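Local coordinates for tudor and KH domain-containing protein homolog (Drosophila melanogaster, PDB 5YGB) that binds the N-terminus of piwi through its Tudor domain and probably recruits Piwi proteins to piRNA biogenesis, a pathway that represses transposons in the germline, at residues 142-154 with 204-216. The protein carries 1 engineered substitution. Residues are numbered along the deposited sequence; the frame is centred on the assembly and turned at random.
Sequences WPKSSIAKFEELT and NIADLMITQGFAL
Phe-214 lays its ring flat against the aliphatic stem of Lys-149, with CG of the lysine 3.8 Å from the ring centroid. That carbon sits only 13° off the ring normal, a CH-pi contact over the face. The lysine reaches this position with CG anti to its backbone N and a bend at chi2, its chain crossing the ring at about a right angle before NZ makes a weak 3.5 Å bond to OE1 of Gln-212. The turn that presents the phenylalanine is a Schellman motif closing helix 205-211, with Gly-213 at positive phi and Phe-214 N bonded to Met-209 O. At the backbone of the same residue, Ser-146 OG donates to Phe-214 O at 2.7 Å. The same oxygen lies at the edge of the Trp-142 indole, 3.5 Å from CZ3; NE1 of that indole is hydrogen-bonded to Thr-16 OG1. Further along, in the conformer given, Met-209 places SD 3.8 Å from Phe-150 CD1, an oblique and less certain Met-aromatic contact. Leu-153 CD1 rests on Ile-205 CG2, which also touches Phe-150. An alanine in place of Phe-214 is likely to leave the stem of Lys-149 without the ring face it packs on, and to open a gap beside Ser-145 O. The end of helix 205-211 and its turn dock on helix 144-154, the two axes inclined at 141°, beside the sheet of strands 5-12, 17-22, 124-128, 188-195 and 162-171, consistent with the OB-like, staphylococcal-nuclease-like half of an extended Tudor domain. Phe-150 also meets Phe-18, Val-12 and Leu-194 of that sheet. Chemically, the join is apolar around Ile-205 and Leu-153 and becomes mixed at Phe-214, where a short hydroxyl-to-carbonyl hydrogen bond ties the turn after helix 205-211 to the first turn of helix 144-154 and dispersion holds the aromatic ring.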
# COMPACT_ATOMS: atom_id res chain seq x y z
N TRP A 142 -9.99 -5.46 -14.54
CA TRP A 142 -10.45 -4.12 -14.90
C TRP A 142 -9.73 -3.62 -16.13
O TRP A 142 -8.51 -3.81 -16.25
CB TRP A 142 -10.21 -3.14 -13.75
CG TRP A 142 -11.08 -3.31 -12.55
CD1 TRP A 142 -10.83 -4.10 -11.46
CD2 TRP A 142 -12.32 -2.66 -12.30
NE1 TRP A 142 -11.86 -3.99 -10.55
CE2 TRP A 142 -12.79 -3.11 -11.05
CE3 TRP A 142 -13.09 -1.74 -13.02
CZ2 TRP A 142 -13.99 -2.66 -10.51
CZ3 TRP A 142 -14.29 -1.31 -12.49
CH2 TRP A 142 -14.72 -1.76 -11.24
N PRO A 143 -10.45 -2.93 -17.04
CA PRO A 143 -9.77 -2.26 -18.16
C PRO A 143 -8.77 -1.23 -17.65
O PRO A 143 -9.01 -0.60 -16.62
CB PRO A 143 -10.92 -1.58 -18.91
CG PRO A 143 -12.14 -2.33 -18.52
CD PRO A 143 -11.91 -2.74 -17.09
N LYS A 144 -7.67 -1.06 -18.37
CA LYS A 144 -6.67 -0.08 -18.00
C LYS A 144 -7.28 1.31 -17.85
O LYS A 144 -6.87 2.08 -16.98
CB LYS A 144 -5.54 -0.06 -19.03
CG LYS A 144 -4.79 -1.37 -19.12
CD LYS A 144 -3.93 -1.60 -17.89
CE LYS A 144 -3.03 -2.82 -18.04
NZ LYS A 144 -2.48 -2.95 -19.41
N SER A 145 -8.27 1.62 -18.68
CA SER A 145 -8.91 2.94 -18.61
C SER A 145 -9.69 3.12 -17.31
O SER A 145 -9.81 4.24 -16.81
CB SER A 145 -9.85 3.15 -19.81
OG SER A 145 -10.80 2.10 -19.90
N SER A 146 -10.22 2.03 -16.77
CA SER A 146 -10.94 2.09 -15.49
C SER A 146 -9.97 2.29 -14.34
O SER A 146 -10.23 3.07 -13.42
CB SER A 146 -11.77 0.83 -15.26
OG SER A 146 -12.86 0.75 -16.17
N ILE A 147 -8.85 1.58 -14.39
CA ILE A 147 -7.82 1.74 -13.38
C ILE A 147 -7.29 3.16 -13.40
O ILE A 147 -7.15 3.79 -12.35
CB ILE A 147 -6.67 0.73 -13.59
CG1 ILE A 147 -7.20 -0.70 -13.48
CG2 ILE A 147 -5.56 0.97 -12.57
CD1 ILE A 147 -6.19 -1.77 -13.85
N ALA A 148 -7.02 3.69 -14.60
CA ALA A 148 -6.54 5.06 -14.74
C ALA A 148 -7.54 6.08 -14.20
O ALA A 148 -7.15 7.02 -13.50
CB ALA A 148 -6.22 5.35 -16.21
N LYS A 149 -8.82 5.89 -14.50
CA LYS A 149 -9.83 6.82 -14.02
C LYS A 149 -9.86 6.81 -12.49
O LYS A 149 -9.98 7.86 -11.86
CB LYS A 149 -11.21 6.48 -14.59
CG LYS A 149 -12.32 7.41 -14.14
CD LYS A 149 -12.06 8.84 -14.58
CE LYS A 149 -13.23 9.75 -14.21
NZ LYS A 149 -13.10 11.11 -14.81
N PHE A 150 -9.76 5.62 -11.90
CA PHE A 150 -9.76 5.52 -10.44
C PHE A 150 -8.51 6.19 -9.84
O PHE A 150 -8.59 6.87 -8.82
CB PHE A 150 -9.87 4.05 -10.01
CG PHE A 150 -9.98 3.86 -8.53
CD1 PHE A 150 -11.14 4.20 -7.86
CD2 PHE A 150 -8.91 3.36 -7.81
CE1 PHE A 150 -11.26 4.03 -6.48
CE2 PHE A 150 -9.01 3.20 -6.42
CZ PHE A 150 -10.19 3.53 -5.76
N GLU A 151 -7.36 5.99 -10.47
CA GLU A 151 -6.14 6.68 -10.03
C GLU A 151 -6.31 8.19 -10.10
O GLU A 151 -5.86 8.91 -9.21
CB GLU A 151 -4.95 6.24 -10.89
CG GLU A 151 -4.52 4.80 -10.60
CD GLU A 151 -3.46 4.29 -11.55
OE1 GLU A 151 -3.46 4.71 -12.73
OE2 GLU A 151 -2.63 3.47 -11.11
N GLU A 152 -6.96 8.68 -11.16
CA GLU A 152 -7.21 10.11 -11.33
C GLU A 152 -8.16 10.66 -10.27
O GLU A 152 -7.89 11.71 -9.67
CB GLU A 152 -7.80 10.38 -12.71
CG GLU A 152 -6.85 10.13 -13.87
CD GLU A 152 -7.50 10.37 -15.23
OE1 GLU A 152 -7.92 9.38 -15.88
OE2 GLU A 152 -7.60 11.55 -15.64
N LEU A 153 -9.28 9.97 -10.04
CA LEU A 153 -10.26 10.46 -9.09
C LEU A 153 -9.72 10.45 -7.66
O LEU A 153 -10.07 11.31 -6.84
CB LEU A 153 -11.54 9.62 -9.17
CG LEU A 153 -12.33 9.74 -10.48
CD1 LEU A 153 -13.51 8.77 -10.49
CD2 LEU A 153 -12.79 11.18 -10.70
N THR A 154 -8.86 9.48 -7.35
CA THR A 154 -8.29 9.41 -6.01
C THR A 154 -7.00 10.22 -5.88
O THR A 154 -6.54 10.45 -4.77
CB THR A 154 -7.98 7.96 -5.59
OG1 THR A 154 -7.03 7.38 -6.50
CG2 THR A 154 -9.24 7.11 -5.55
N ASN A 204 -20.45 10.06 -5.10
CA ASN A 204 -19.21 9.44 -4.64
C ASN A 204 -18.47 8.81 -5.82
O ASN A 204 -18.97 8.81 -6.95
CB ASN A 204 -19.48 8.43 -3.52
CG ASN A 204 -20.33 7.26 -3.96
OD1 ASN A 204 -20.17 6.72 -5.05
ND2 ASN A 204 -21.24 6.84 -3.09
N ILE A 205 -17.28 8.29 -5.57
CA ILE A 205 -16.41 7.86 -6.66
C ILE A 205 -16.97 6.64 -7.40
O ILE A 205 -16.87 6.56 -8.62
CB ILE A 205 -14.97 7.61 -6.12
CG1 ILE A 205 -14.31 8.96 -5.85
CG2 ILE A 205 -14.14 6.80 -7.12
CD1 ILE A 205 -12.89 8.89 -5.33
N ALA A 206 -17.61 5.72 -6.68
CA ALA A 206 -18.30 4.59 -7.32
C ALA A 206 -19.35 5.09 -8.31
O ALA A 206 -19.45 4.59 -9.44
CB ALA A 206 -18.94 3.69 -6.28
N ASP A 207 -20.15 6.07 -7.89
CA ASP A 207 -21.21 6.56 -8.75
C ASP A 207 -20.66 7.35 -9.92
O ASP A 207 -21.22 7.30 -11.02
CB ASP A 207 -22.21 7.38 -7.94
CG ASP A 207 -23.12 6.51 -7.08
OD1 ASP A 207 -23.27 5.32 -7.40
OD2 ASP A 207 -23.66 7.01 -6.07
N LEU A 208 -19.56 8.07 -9.72
CA LEU A 208 -18.89 8.74 -10.83
C LEU A 208 -18.38 7.71 -11.85
O LEU A 208 -18.55 7.90 -13.06
CB LEU A 208 -17.74 9.60 -10.33
CG LEU A 208 -18.15 10.87 -9.59
CD1 LEU A 208 -16.93 11.52 -8.95
CD2 LEU A 208 -18.82 11.85 -10.55
N MET A 209 -17.77 6.63 -11.38
CA MET A 209 -17.26 5.63 -12.31
C MET A 209 -18.39 4.93 -13.07
O MET A 209 -18.26 4.70 -14.27
CB MET A 209 -16.40 4.61 -11.58
CG MET A 209 -15.11 5.21 -11.04
SD MET A 209 -13.96 3.98 -10.44
CE MET A 209 -13.54 3.09 -11.94
N ILE A 210 -19.49 4.62 -12.40
CA ILE A 210 -20.62 3.96 -13.04
C ILE A 210 -21.28 4.89 -14.06
O ILE A 210 -21.50 4.51 -15.20
CB ILE A 210 -21.67 3.49 -12.01
CG1 ILE A 210 -21.08 2.37 -11.15
CG2 ILE A 210 -22.93 3.00 -12.71
CD1 ILE A 210 -21.91 2.01 -9.92
N THR A 211 -21.60 6.12 -13.65
CA THR A 211 -22.34 7.02 -14.54
C THR A 211 -21.50 7.46 -15.74
O THR A 211 -22.06 7.91 -16.74
CB THR A 211 -22.84 8.28 -13.82
OG1 THR A 211 -21.74 8.96 -13.19
CG2 THR A 211 -23.89 7.93 -12.78
N GLN A 212 -20.18 7.34 -15.65
CA GLN A 212 -19.31 7.76 -16.75
C GLN A 212 -18.73 6.58 -17.53
O GLN A 212 -17.86 6.76 -18.39
CB GLN A 212 -18.20 8.66 -16.20
CG GLN A 212 -18.76 9.96 -15.64
CD GLN A 212 -17.71 10.89 -15.07
OE1 GLN A 212 -16.54 10.82 -15.41
NE2 GLN A 212 -18.15 11.79 -14.19
N GLY A 213 -19.21 5.36 -17.25
CA GLY A 213 -18.92 4.21 -18.09
C GLY A 213 -17.66 3.43 -17.76
O GLY A 213 -17.21 2.62 -18.58
N PHE A 214 -17.10 3.65 -16.57
CA PHE A 214 -15.87 2.98 -16.16
C PHE A 214 -16.11 1.79 -15.23
O PHE A 214 -15.18 1.04 -14.91
CB PHE A 214 -14.93 3.97 -15.48
CG PHE A 214 -14.46 5.06 -16.37
CD1 PHE A 214 -13.41 4.86 -17.25
CD2 PHE A 214 -15.08 6.30 -16.34
CE1 PHE A 214 -12.98 5.88 -18.07
CE2 PHE A 214 -14.65 7.33 -17.18
CZ PHE A 214 -13.60 7.11 -18.04
N ALA A 215 -17.34 1.64 -14.77
CA ALA A 215 -17.71 0.52 -13.91
C ALA A 215 -19.18 0.20 -14.08
O ALA A 215 -19.93 1.00 -14.63
CB ALA A 215 -17.40 0.85 -12.44
N LEU A 216 -19.58 -0.97 -13.60
CA LEU A 216 -20.99 -1.35 -13.54
C LEU A 216 -21.43 -1.50 -12.09
O LEU A 216 -20.61 -1.81 -11.22
CB LEU A 216 -21.23 -2.66 -14.31
CG LEU A 216 -20.90 -2.67 -15.80
CD1 LEU A 216 -20.99 -4.08 -16.35
CD2 LEU A 216 -21.84 -1.74 -16.55